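Local atomic coordinates of ferredoxin (Nitrosospira multiformis, PDB entry 3LMF), a protein that probably stores copper(I) inside a cysteine-rich four-helix bundle, although its function has not been established. Residues A13-C18 with T58-M63; N19-T24 with V98-Q103; G37-E42 with C88-G93. All blocks are in the same frame, centred on the assembly; numbering follows the deposited sequence.

Contact 1. Residues A13-C18 with T58-M63; sequences ACIDAC and TSLNFM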
ATOM      1  N   ALA A  13       5.859   8.407 -18.955  1.00 35.30           N
ATOM      2  CA  ALA A  13       5.472   7.225 -19.709  1.00 35.33           C
ATOM      3  C   ALA A  13       5.568   5.982 -18.831  1.00 29.68           C
ATOM      4  O   ALA A  13       4.729   5.093 -18.917  1.00 24.68           O
ATOM      5  CB  ALA A  13       6.366   7.066 -20.942  1.00 28.17           C
ATOM      6  N   CYS A  14       6.592   5.913 -17.988  1.00 24.75           N
ATOM      7  CA  CYS A  14       6.740   4.747 -17.129  1.00 28.20           C
ATOM      8  C   CYS A  14       5.742   4.798 -15.979  1.00 24.77           C
ATOM      9  O   CYS A  14       5.310   3.758 -15.476  1.00 26.07           O
ATOM     10  CB  CYS A  14       8.159   4.646 -16.573  1.00 26.76           C
ATOM     11  SG  CYS A  14       8.454   3.136 -15.620  1.00 29.65           S
ATOM     12  N   ILE A  15       5.385   6.005 -15.557  1.00 20.97           N
ATOM     13  CA  ILE A  15       4.418   6.171 -14.482  1.00 23.75           C
ATOM     14  C   ILE A  15       3.057   5.649 -14.927  1.00 25.34           C
ATOM     15  O   ILE A  15       2.420   4.865 -14.218  1.00 22.33           O
ATOM     16  CB  ILE A  15       4.305   7.653 -14.057  1.00 26.11           C
ATOM     17  CG1 ILE A  15       5.444   7.987 -13.092  1.00 25.82           C
ATOM     18  CG2 ILE A  15       2.947   7.932 -13.420  1.00 17.94           C
ATOM     19  CD1 ILE A  15       5.490   9.440 -12.678  1.00 25.16           C
ATOM     20  N   ASP A  16       2.619   6.064 -16.111  1.00 25.35           N
ATOM     21  CA  ASP A  16       1.331   5.617 -16.628  1.00 26.73           C
ATOM     22  C   ASP A  16       1.317   4.118 -16.904  1.00 24.11           C
ATOM     23  O   ASP A  16       0.291   3.460 -16.728  1.00 21.54           O
ATOM     24  CB  ASP A  16       0.966   6.386 -17.901  1.00 34.61           C
ATOM     25  CG  ASP A  16       0.740   7.865 -17.640  1.00 43.77           C
ATOM     26  OD1 ASP A  16       0.323   8.211 -16.510  1.00 42.68           O
ATOM     27  OD2 ASP A  16       0.962   8.679 -18.563  1.00 44.39           O
ATOM     28  N   ALA A  17       2.458   3.584 -17.328  1.00 21.52           N
ATOM     29  CA  ALA A  17       2.575   2.162 -17.622  1.00 24.60           C
ATOM     30  C   ALA A  17       2.448   1.344 -16.334  1.00 23.31           C
ATOM     31  O   ALA A  17       1.711   0.360 -16.287  1.00 26.69           O
ATOM     32  CB  ALA A  17       3.909   1.878 -18.303  1.00 25.72           C
ATOM     33  N   CYS A  18       3.174   1.745 -15.294  1.00 24.64           N
ATOM     34  CA  CYS A  18       3.100   1.048 -14.018  1.00 21.07           C
ATOM     35  C   CYS A  18       1.685   1.163 -13.445  1.00 23.89           C
ATOM     36  O   CYS A  18       1.136   0.186 -12.937  1.00 26.07           O
ATOM     37  CB  CYS A  18       4.100   1.630 -13.014  1.00 19.87           C
ATOM     38  SG  CYS A  18       5.805   1.103 -13.272  1.00 27.35           S
ATOM     39  N   THR A  58       4.357   0.096  -6.116  1.00 20.02           N
ATOM     40  CA  THR A  58       5.507   0.626  -5.393  1.00 19.83           C
ATOM     41  C   THR A  58       6.340   1.503  -6.333  1.00 16.19           C
ATOM     42  O   THR A  58       6.729   2.618  -5.984  1.00 16.28           O
ATOM     43  CB  THR A  58       6.361  -0.531  -4.813  1.00 22.47           C
ATOM     44  OG1 THR A  58       5.570  -1.268  -3.873  1.00 19.86           O
ATOM     45  CG2 THR A  58       7.607  -0.004  -4.113  1.00 16.43           C
ATOM     46  N   SER A  59       6.594   1.000  -7.533  1.00 14.85           N
ATOM     47  CA  SER A  59       7.357   1.754  -8.530  1.00 17.72           C
ATOM     48  C   SER A  59       6.638   3.067  -8.822  1.00 18.22           C
ATOM     49  O   SER A  59       7.255   4.129  -8.871  1.00 23.86           O
ATOM     50  CB  SER A  59       7.485   0.935  -9.813  1.00 17.80           C
ATOM     51  OG  SER A  59       8.258  -0.238  -9.568  1.00 30.11           O
ATOM     52  N   LEU A  60       5.327   2.983  -9.013  1.00 18.26           N
ATOM     53  CA  LEU A  60       4.517   4.162  -9.271  1.00 15.47           C
ATOM     54  C   LEU A  60       4.700   5.170  -8.143  1.00 15.63           C
ATOM     55  O   LEU A  60       4.929   6.346  -8.387  1.00 22.53           O
ATOM     56  CB  LEU A  60       3.036   3.773  -9.379  1.00 18.21           C
ATOM     57  CG  LEU A  60       2.031   4.926  -9.485  1.00 21.47           C
ATOM     58  CD1 LEU A  60       2.334   5.766 -10.718  1.00 16.76           C
ATOM     59  CD2 LEU A  60       0.616   4.367  -9.554  1.00 23.56           C
ATOM     60  N   ASN A  61       4.604   4.706  -6.905  1.00 17.96           N
ATOM     61  CA  ASN A  61       4.754   5.602  -5.770  1.00 19.03           C
ATOM     62  C   ASN A  61       6.152   6.208  -5.680  1.00 23.63           C
ATOM     63  O   ASN A  61       6.290   7.390  -5.369  1.00 20.49           O
ATOM     64  CB  ASN A  61       4.398   4.884  -4.465  1.00 18.13           C
ATOM     65  CG  ASN A  61       2.897   4.617  -4.341  1.00 38.77           C
ATOM     66  OD1 ASN A  61       2.103   5.078  -5.169  1.00 40.13           O
ATOM     67  ND2 ASN A  61       2.501   3.885  -3.304  1.00 33.89           N
ATOM     68  N   PHE A  62       7.185   5.417  -5.949  1.00 14.66           N
ATOM     69  CA  PHE A  62       8.539   5.945  -5.895  1.00 24.02           C
ATOM     70  C   PHE A  62       8.757   7.062  -6.908  1.00 18.63           C
ATOM     71  O   PHE A  62       9.357   8.084  -6.592  1.00 29.98           O
ATOM     72  CB  PHE A  62       9.566   4.823  -6.110  1.00 20.50           C
ATOM     73  CG  PHE A  62      10.076   4.225  -4.835  1.00 22.15           C
ATOM     74  CD1 PHE A  62       9.196   3.640  -3.926  1.00 24.20           C
ATOM     75  CD2 PHE A  62      11.430   4.273  -4.523  1.00 15.44           C
ATOM     76  CE1 PHE A  62       9.658   3.109  -2.719  1.00 21.13           C
ATOM     77  CE2 PHE A  62      11.900   3.745  -3.318  1.00 22.96           C
ATOM     78  CZ  PHE A  62      11.015   3.164  -2.415  1.00 19.54           C
HETATM   79  N   MSE A  63       8.259   6.869  -8.120  1.00 20.51           N
HETATM   80  CA  MSE A  63       8.411   7.873  -9.156  1.00 22.20           C
HETATM   81  C   MSE A  63       7.524   9.086  -8.886  1.00 24.77           C
HETATM   82  O   MSE A  63       7.903  10.213  -9.182  1.00 24.49           O
HETATM   83  CB  MSE A  63       8.089   7.277 -10.529  1.00 27.55           C
HETATM   84  CG  MSE A  63       9.170   6.339 -11.052  1.00 29.89           C
HETATM   85 SE   MSE A  63       8.658   5.426 -12.679  1.00 44.94          SE
HETATM   86  CE  MSE A  63       9.108   6.772 -13.980  1.00 58.41           C
TER
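Ile-15 meets Leu-60 and Met-63 in the carbon-on-carbon part of this join between helix 8-36 and helix 43-64. CG2 of Ile-15 meets CD1 of Leu-60 at 3.5 Å, the two side chains crossing at about a right angle, and the same Leu-60 methyl rests 3.6 Å from the carbonyl O of Ile-15. The other branch of Ile-15 belongs to Met-63, present as selenomethionine: Ile-15 CG1 lies 3.8 Å from Met-63 CB, and the two side chains pass each other running opposite ways. Both segments are helical, with short axes 8.9 Å apart and running nearly antiparallel (148°). This is the pairing of neighbouring helices in the all-alpha bundle of the Csp family, whose relatives carry copper-binding thiols along the interior. The sulfur and selenium side chains form the second group. A bend at the end of Met-63 (chi3 84°) swings CE to 3.5 Å from Cys-14 CB, tight for two carbons, while Met-63 SE sits 3.7 Å from Cys-14 SG. One turn further along helix 8-36, Cys-18 directs its CB toward helix 43-64, and its SG packs 3.8 Å from Ser-59 CB; the same side chain also touches Cys-104 and Cys-108 of helix 95-112. Ser-59 OG is satisfied within its own helix by Ile-55 O, leaving its CB to face the thiol. Met-111 of helix 95-112 touches both Cys-14 and Met-63, and on the outer side Arg-23 and Tyr-22 of the third subunit pack on Ile-15 and Leu-60, respectively.

Contact 2. Residues N19-T24 with V98-Q103; sequences NHCYRT and VQTCRQ
Thr-100 enters between His-20, Cys-21 and Thr-24, one residue against three. Its CB lies 3.8 Å from His-20 CD2, and there the side chain divides. OG1, anti to the backbone N (chi1 -169°), turns to the start of segment 19-24: it sits 3.0 Å from His-20 CD2, approaching the ring obliquely, and 3.2 Å from Cys-21 CA. These are carbon neighbours; the nearby Cys-21 N is badly angled for a bond, and these approaches are van der Waals contacts. CG2 takes the other direction and meets Thr-24 CG2 at 3.8 Å, tip to tip. Thr-24 turns this methyl outward with CG2 anti to the backbone N, while its OG1 donates to His-20 O at 2.9 Å from above the carbonyl plane (38° out of it). The backbone N of Thr-24 reaches the same oxygen from the opposite face, so two donors grip it; Thr-24 OG1 also stands above one face of the His-20 ring, toward its rim. Beside Thr-100, the SG atoms of Cys-21 and Cys-101 are 3.7 Å apart, too far for a disulfide. Such paired thiols facing inward suit the Cu(I) sites expected of a Csp-type bundle. The two helices run nearly antiparallel (145°), with short axes 8.9 Å apart. His-20 lies at the solvent edge of the join, whereas the thiols face the middle of the bundle: Cys-21 touches Cys-56 of helix 43-64, and Cys-101 reaches Cys-25 of helix 8-36 and both Cys-84 and Ala-85 of helix 70-90.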
ATOM      1  N   ASN A  19       1.102   2.356 -13.528  1.00 20.51           N
ATOM      2  CA  ASN A  19      -0.251   2.586 -13.010  1.00 20.78           C
ATOM      3  C   ASN A  19      -1.256   1.709 -13.757  1.00 19.02           C
ATOM      4  O   ASN A  19      -2.122   1.088 -13.143  1.00 26.21           O
ATOM      5  CB  ASN A  19      -0.628   4.078 -13.135  1.00 18.47           C
ATOM      6  CG  ASN A  19      -1.989   4.415 -12.507  1.00 24.31           C
ATOM      7  OD1 ASN A  19      -2.296   4.011 -11.391  1.00 31.55           O
ATOM      8  ND2 ASN A  19      -2.796   5.174 -13.231  1.00 38.99           N
ATOM      9  N   HIS A  20      -1.128   1.639 -15.077  1.00 21.57           N
ATOM     10  CA  HIS A  20      -2.040   0.827 -15.881  1.00 23.11           C
ATOM     11  C   HIS A  20      -1.886  -0.663 -15.571  1.00 18.06           C
ATOM     12  O   HIS A  20      -2.872  -1.372 -15.384  1.00 25.23           O
ATOM     13  CB  HIS A  20      -1.791   1.073 -17.377  1.00 26.19           C
ATOM     14  CG  HIS A  20      -2.714   0.312 -18.279  1.00 33.89           C
ATOM     15  ND1 HIS A  20      -4.055   0.608 -18.396  1.00 40.59           N
ATOM     16  CD2 HIS A  20      -2.492  -0.749 -19.092  1.00 37.42           C
ATOM     17  CE1 HIS A  20      -4.620  -0.238 -19.238  1.00 35.66           C
ATOM     18  NE2 HIS A  20      -3.694  -1.073 -19.673  1.00 33.93           N
ATOM     19  N   CYS A  21      -0.645  -1.129 -15.508  1.00 19.06           N
ATOM     20  CA  CYS A  21      -0.369  -2.536 -15.230  1.00 19.63           C
ATOM     21  C   CYS A  21      -0.785  -2.920 -13.818  1.00 18.27           C
ATOM     22  O   CYS A  21      -1.249  -4.040 -13.570  1.00 18.00           O
ATOM     23  CB  CYS A  21       1.124  -2.836 -15.436  1.00  7.85           C
ATOM     24  SG  CYS A  21       1.594  -4.572 -15.193  1.00 23.32           S
ATOM     25  N   TYR A  22      -0.608  -2.004 -12.878  1.00 20.27           N
ATOM     26  CA  TYR A  22      -1.003  -2.299 -11.507  1.00 18.44           C
ATOM     27  C   TYR A  22      -2.526  -2.468 -11.455  1.00 15.51           C
ATOM     28  O   TYR A  22      -3.025  -3.443 -10.903  1.00 21.80           O
ATOM     29  CB  TYR A  22      -0.497  -1.189 -10.571  1.00 19.61           C
ATOM     30  CG  TYR A  22      -1.483  -0.659  -9.562  1.00 23.49           C
ATOM     31  CD1 TYR A  22      -2.046  -1.486  -8.591  1.00 25.11           C
ATOM     32  CD2 TYR A  22      -1.805   0.688  -9.545  1.00 29.12           C
ATOM     33  CE1 TYR A  22      -2.901  -0.972  -7.623  1.00 28.38           C
ATOM     34  CE2 TYR A  22      -2.652   1.212  -8.589  1.00 30.32           C
ATOM     35  CZ  TYR A  22      -3.196   0.383  -7.630  1.00 33.37           C
ATOM     36  OH  TYR A  22      -4.009   0.927  -6.666  1.00 37.68           O
ATOM     37  N   ARG A  23      -3.261  -1.543 -12.059  1.00 15.42           N
ATOM     38  CA  ARG A  23      -4.712  -1.640 -12.062  1.00 20.03           C
ATOM     39  C   ARG A  23      -5.206  -2.923 -12.733  1.00 20.19           C
ATOM     40  O   ARG A  23      -6.090  -3.605 -12.214  1.00 20.63           O
ATOM     41  CB  ARG A  23      -5.318  -0.415 -12.747  1.00 15.95           C
ATOM     42  CG  ARG A  23      -5.199   0.834 -11.894  1.00 18.12           C
ATOM     43  CD  ARG A  23      -5.654   2.068 -12.624  1.00 24.43           C
ATOM     44  NE  ARG A  23      -6.977   1.902 -13.202  1.00 31.92           N
ATOM     45  CZ  ARG A  23      -7.709   2.898 -13.686  1.00 34.91           C
ATOM     46  NH1 ARG A  23      -8.905   2.649 -14.205  1.00 31.39           N
ATOM     47  NH2 ARG A  23      -7.254   4.142 -13.637  1.00 32.05           N
ATOM     48  N   THR A  24      -4.619  -3.244 -13.879  1.00 22.17           N
ATOM     49  CA  THR A  24      -4.975  -4.434 -14.641  1.00 14.92           C
ATOM     50  C   THR A  24      -4.681  -5.725 -13.873  1.00 20.75           C
ATOM     51  O   THR A  24      -5.521  -6.615 -13.811  1.00 28.26           O
ATOM     52  CB  THR A  24      -4.218  -4.459 -15.994  1.00 21.92           C
ATOM     53  OG1 THR A  24      -4.555  -3.288 -16.745  1.00 24.18           O
ATOM     54  CG2 THR A  24      -4.587  -5.697 -16.813  1.00 21.94           C
ATOM     55  N   VAL A  98      -1.192  -9.801 -20.464  1.00 31.53           N
ATOM     56  CA  VAL A  98       0.083 -10.079 -21.115  1.00 28.63           C
ATOM     57  C   VAL A  98       0.624  -8.779 -21.705  1.00 27.84           C
ATOM     58  O   VAL A  98       1.781  -8.420 -21.491  1.00 32.84           O
ATOM     59  CB  VAL A  98      -0.072 -11.109 -22.266  1.00 32.73           C
ATOM     60  CG1 VAL A  98       1.272 -11.331 -22.944  1.00 26.17           C
ATOM     61  CG2 VAL A  98      -0.614 -12.428 -21.732  1.00 26.58           C
ATOM     62  N   GLN A  99      -0.234  -8.073 -22.435  1.00 26.66           N
ATOM     63  CA  GLN A  99       0.115  -6.813 -23.085  1.00 30.80           C
ATOM     64  C   GLN A  99       0.649  -5.745 -22.130  1.00 33.88           C
ATOM     65  O   GLN A  99       1.719  -5.172 -22.355  1.00 33.19           O
ATOM     66  CB  GLN A  99      -1.112  -6.257 -23.810  1.00 39.65           C
ATOM     67  CG  GLN A  99      -0.927  -4.866 -24.395  1.00 54.53           C
ATOM     68  CD  GLN A  99      -0.584  -4.882 -25.874  1.00 65.94           C
ATOM     69  OE1 GLN A  99       0.440  -5.433 -26.284  1.00 71.23           O
ATOM     70  NE2 GLN A  99      -1.452  -4.280 -26.689  1.00 70.78           N
ATOM     71  N   THR A 100      -0.106  -5.477 -21.069  1.00 31.51           N
ATOM     72  CA  THR A 100       0.284  -4.455 -20.110  1.00 27.21           C
ATOM     73  C   THR A 100       1.546  -4.829 -19.332  1.00 23.29           C
ATOM     74  O   THR A 100       2.365  -3.968 -19.034  1.00 24.39           O
ATOM     75  CB  THR A 100      -0.872  -4.142 -19.128  1.00 30.84           C
ATOM     76  OG1 THR A 100      -0.549  -2.964 -18.378  1.00 39.57           O
ATOM     77  CG2 THR A 100      -1.103  -5.303 -18.168  1.00 24.87           C
ATOM     78  N   CYS A 101       1.712  -6.108 -19.016  1.00 19.38           N
ATOM     79  CA  CYS A 101       2.896  -6.529 -18.289  1.00 18.83           C
ATOM     80  C   CYS A 101       4.159  -6.387 -19.137  1.00 24.58           C
ATOM     81  O   CYS A 101       5.224  -6.084 -18.602  1.00 27.83           O
ATOM     82  CB  CYS A 101       2.745  -7.967 -17.789  1.00 18.66           C
ATOM     83  SG  CYS A 101       1.686  -8.128 -16.306  1.00 28.67           S
ATOM     84  N   ARG A 102       4.048  -6.595 -20.449  1.00 26.52           N
ATOM     85  CA  ARG A 102       5.201  -6.460 -21.344  1.00 28.45           C
ATOM     86  C   ARG A 102       5.612  -5.001 -21.497  1.00 25.61           C
ATOM     87  O   ARG A 102       6.804  -4.677 -21.478  1.00 35.09           O
ATOM     88  CB  ARG A 102       4.884  -7.029 -22.733  1.00 29.90           C
ATOM     89  CG  ARG A 102       4.801  -8.542 -22.796  1.00 30.31           C
ATOM     90  CD  ARG A 102       4.301  -9.002 -24.158  1.00 37.26           C
ATOM     91  NE  ARG A 102       4.266 -10.461 -24.255  1.00 48.21           N
ATOM     92  CZ  ARG A 102       3.756 -11.129 -25.282  1.00 41.34           C
ATOM     93  NH1 ARG A 102       3.764 -12.454 -25.282  1.00 34.17           N
ATOM     94  NH2 ARG A 102       3.230 -10.469 -26.304  1.00 29.31           N
ATOM     95  N   GLN A 103       4.620  -4.131 -21.665  1.00 28.27           N
ATOM     96  CA  GLN A 103       4.860  -2.699 -21.822  1.00 31.00           C
ATOM     97  C   GLN A 103       5.497  -2.134 -20.559  1.00 28.78           C
ATOM     98  O   GLN A 103       6.528  -1.473 -20.620  1.00 33.36           O
ATOM     99  CB  GLN A 103       3.550  -1.953 -22.100  1.00 40.09           C
ATOM    100  CG  GLN A 103       3.713  -0.426 -22.130  1.00 61.17           C
ATOM    101  CD  GLN A 103       2.387   0.335 -22.174  1.00 71.28           C
ATOM    102  OE1 GLN A 103       1.551   0.215 -21.267  1.00 67.11           O
ATOM    103  NE2 GLN A 103       2.198   1.136 -23.228  1.00 65.13           N
TER

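Contact 3. Residues G37-E42 with C88-G93; sequences GGKHVE and CEQLDG
Leu-91 lies over one face of the His-40 imidazole, its CG 3.9 Å from the ring centroid and 16° off the normal, a CH-pi contact. The two side chains run past each other in opposite senses, with Leu-91 CB 3.3 Å from His-40 CE1 at the rim. In the plane of the ring, at its edge, the carbonyl O of Asp-92 stands 3.5 Å from both CE1 and NE2 of His-40. The Asp-92 carboxylate is near without touching: Asp-92 OD1 is 4.3 Å from His-40 NE2, and its charge could favour a protonated imidazole. These residues close one end of the four-helix bundle, where the turn from helix 8-36 into helix 43-64 meets the chain leaving helix 70-90. Glu-42 ends the turn as the N-cap of helix 43-64, its OE2 bonding His-45 N. Further out, Leu-91 CD1 packs 3.6 Å from Lys-39 CB, so the leucine bridges two successive residues of the turn. Lys-39 bends at chi3 (62°), which sets CE, and with chi4 extended its NZ ends 4.3 Å from Gln-90 CG, a loose approach at the surface. The ring of His-40 also meets that of His-32, their planes at about 45°, and touches Met-94, while His-45 packs on Leu-91.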
ATOM      1  N   GLY A  37     -11.685 -19.798 -11.710  1.00 33.27           N
ATOM      2  CA  GLY A  37     -11.181 -20.961 -11.003  1.00 34.53           C
ATOM      3  C   GLY A  37     -10.185 -21.743 -11.841  1.00 40.13           C
ATOM      4  O   GLY A  37      -9.576 -21.200 -12.764  1.00 40.49           O
ATOM      5  N   GLY A  38     -10.016 -23.021 -11.513  1.00 40.38           N
ATOM      6  CA  GLY A  38      -9.098 -23.870 -12.251  1.00 39.79           C
ATOM      7  C   GLY A  38      -7.649 -23.425 -12.204  1.00 42.49           C
ATOM      8  O   GLY A  38      -7.080 -23.230 -11.128  1.00 43.46           O
ATOM      9  N   LYS A  39      -7.049 -23.273 -13.380  1.00 37.99           N
ATOM     10  CA  LYS A  39      -5.656 -22.852 -13.485  1.00 43.33           C
ATOM     11  C   LYS A  39      -5.486 -21.365 -13.159  1.00 39.19           C
ATOM     12  O   LYS A  39      -4.398 -20.926 -12.786  1.00 36.26           O
ATOM     13  CB  LYS A  39      -5.135 -23.137 -14.897  1.00 47.98           C
ATOM     14  CG  LYS A  39      -5.228 -24.600 -15.315  1.00 55.35           C
ATOM     15  CD  LYS A  39      -4.843 -24.791 -16.780  1.00 63.54           C
ATOM     16  CE  LYS A  39      -3.399 -24.384 -17.043  1.00 71.11           C
ATOM     17  NZ  LYS A  39      -3.023 -24.530 -18.480  1.00 77.17           N
ATOM     18  N   HIS A  40      -6.564 -20.599 -13.306  1.00 33.12           N
ATOM     19  CA  HIS A  40      -6.550 -19.164 -13.025  1.00 31.79           C
ATOM     20  C   HIS A  40      -6.314 -18.869 -11.546  1.00 36.59           C
ATOM     21  O   HIS A  40      -5.896 -17.767 -11.187  1.00 31.38           O
ATOM     22  CB  HIS A  40      -7.877 -18.527 -13.436  1.00 32.15           C
ATOM     23  CG  HIS A  40      -7.976 -18.207 -14.893  1.00 42.09           C
ATOM     24  ND1 HIS A  40      -7.441 -17.061 -15.443  1.00 49.82           N
ATOM     25  CD2 HIS A  40      -8.560 -18.877 -15.913  1.00 46.72           C
ATOM     26  CE1 HIS A  40      -7.698 -17.036 -16.738  1.00 55.20           C
ATOM     27  NE2 HIS A  40      -8.375 -18.127 -17.050  1.00 46.78           N
ATOM     28  N   VAL A  41      -6.582 -19.850 -10.690  1.00 27.76           N
ATOM     29  CA  VAL A  41      -6.413 -19.654  -9.259  1.00 34.28           C
ATOM     30  C   VAL A  41      -5.293 -20.516  -8.691  1.00 35.04           C
ATOM     31  O   VAL A  41      -5.223 -20.747  -7.485  1.00 36.04           O
ATOM     32  CB  VAL A  41      -7.738 -19.949  -8.519  1.00 39.74           C
ATOM     33  CG1 VAL A  41      -7.660 -19.467  -7.079  1.00 52.90           C
ATOM     34  CG2 VAL A  41      -8.890 -19.263  -9.240  1.00 38.86           C
ATOM     35  N   GLU A  42      -4.410 -20.984  -9.568  1.00 35.20           N
ATOM     36  CA  GLU A  42      -3.284 -21.806  -9.145  1.00 37.70           C
ATOM     37  C   GLU A  42      -2.359 -20.951  -8.280  1.00 32.46           C
ATOM     38  O   GLU A  42      -2.065 -19.804  -8.617  1.00 37.26           O
ATOM     39  CB  GLU A  42      -2.537 -22.343 -10.372  1.00 45.80           C
ATOM     40  CG  GLU A  42      -1.491 -23.399 -10.051  1.00 55.89           C
ATOM     41  CD  GLU A  42      -0.183 -22.811  -9.550  1.00 69.88           C
ATOM     42  OE1 GLU A  42       0.461 -23.441  -8.680  1.00 65.07           O
ATOM     43  OE2 GLU A  42       0.210 -21.727 -10.037  1.00 76.97           O
ATOM     44  N   CYS A  88       0.556 -15.400 -17.511  1.00 24.82           N
ATOM     45  CA  CYS A  88      -0.738 -15.121 -18.125  1.00 27.78           C
ATOM     46  C   CYS A  88      -0.877 -15.676 -19.547  1.00 38.03           C
ATOM     47  O   CYS A  88      -1.996 -15.843 -20.041  1.00 31.53           O
ATOM     48  CB  CYS A  88      -1.015 -13.616 -18.135  1.00 24.91           C
ATOM     49  SG  CYS A  88      -1.361 -12.897 -16.511  1.00 29.59           S
ATOM     50  N   GLU A  89       0.247 -15.958 -20.203  1.00 34.09           N
ATOM     51  CA  GLU A  89       0.215 -16.504 -21.561  1.00 38.25           C
ATOM     52  C   GLU A  89      -0.477 -17.866 -21.577  1.00 38.28           C
ATOM     53  O   GLU A  89      -1.086 -18.254 -22.575  1.00 35.16           O
ATOM     54  CB  GLU A  89       1.637 -16.650 -22.121  1.00 35.91           C
ATOM     55  CG  GLU A  89       2.334 -15.335 -22.422  1.00 41.98           C
ATOM     56  CD  GLU A  89       3.760 -15.518 -22.933  1.00 37.79           C
ATOM     57  OE1 GLU A  89       4.414 -14.499 -23.227  1.00 38.17           O
ATOM     58  OE2 GLU A  89       4.226 -16.672 -23.040  1.00 38.40           O
ATOM     59  N   GLN A  90      -0.379 -18.578 -20.458  1.00 42.14           N
ATOM     60  CA  GLN A  90      -0.982 -19.901 -20.303  1.00 53.09           C
ATOM     61  C   GLN A  90      -2.515 -19.875 -20.275  1.00 53.67           C
ATOM     62  O   GLN A  90      -3.163 -20.763 -20.830  1.00 58.30           O
ATOM     63  CB  GLN A  90      -0.485 -20.556 -19.006  1.00 58.68           C
ATOM     64  CG  GLN A  90       0.244 -21.883 -19.182  1.00 66.36           C
ATOM     65  CD  GLN A  90       1.720 -21.709 -19.482  1.00 74.97           C
ATOM     66  OE1 GLN A  90       2.434 -21.137 -18.630  1.00 74.05           O
ATOM     67  NE2 GLN A  90       2.166 -22.147 -20.566  1.00 80.59           N
ATOM     68  N   LEU A  91      -3.092 -18.862 -19.631  1.00 48.20           N
ATOM     69  CA  LEU A  91      -4.546 -18.751 -19.511  1.00 44.74           C
ATOM     70  C   LEU A  91      -5.225 -17.956 -20.615  1.00 37.50           C
ATOM     71  O   LEU A  91      -4.582 -17.198 -21.336  1.00 47.00           O
ATOM     72  CB  LEU A  91      -4.916 -18.131 -18.165  1.00 43.04           C
ATOM     73  CG  LEU A  91      -4.323 -18.764 -16.907  1.00 52.36           C
ATOM     74  CD1 LEU A  91      -4.355 -20.282 -17.022  1.00 46.52           C
ATOM     75  CD2 LEU A  91      -2.906 -18.275 -16.712  1.00 57.37           C
ATOM     76  N   ASP A  92      -6.538 -18.123 -20.733  1.00 30.81           N
ATOM     77  CA  ASP A  92      -7.290 -17.421 -21.758  1.00 35.14           C
ATOM     78  C   ASP A  92      -8.077 -16.244 -21.196  1.00 33.78           C
ATOM     79  O   ASP A  92      -8.447 -16.231 -20.021  1.00 37.20           O
ATOM     80  CB  ASP A  92      -8.225 -18.398 -22.467  1.00 58.42           C
ATOM     81  CG  ASP A  92      -9.166 -19.088 -21.512  1.00 67.30           C
ATOM     82  OD1 ASP A  92     -10.077 -18.412 -20.988  1.00 75.54           O
ATOM     83  OD2 ASP A  92      -8.988 -20.302 -21.276  1.00 73.45           O
ATOM     84  N   GLY A  93      -8.334 -15.259 -22.050  1.00 33.68           N
ATOM     85  CA  GLY A  93      -9.049 -14.071 -21.627  1.00 40.57           C
ATOM     86  C   GLY A  93      -8.074 -13.154 -20.911  1.00 40.05           C
ATOM     87  O   GLY A  93      -8.426 -12.060 -20.474  1.00 48.39           O
TER

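Contacts 1 and 2 follow one another along helix 8-36, their centres 11 Å apart; contact 1 joins that helix to helix 43-64, contact 2 to helix 95-112. They touch through Leu-60 against Asn-19 and Ala-17 against Gln-103, and both border the third subunit, where Arg-23 pairs with Asp-16 across chains. Contact 3 lies 16 Å from contact 2, centre to centre, and is tied to it by a salt bridge from Arg-102 NH1 to Glu-89 OE1 at 3.0 Å. Contacts 1 and 3 sit on opposite sides of the chain's centre, their centres 26 Å apart. The buried Cys-14, Cys-18, Cys-21, Cys-101 and Cys-88 are spread along the bundle, consistent with a copper-storing interior as in Csp relatives.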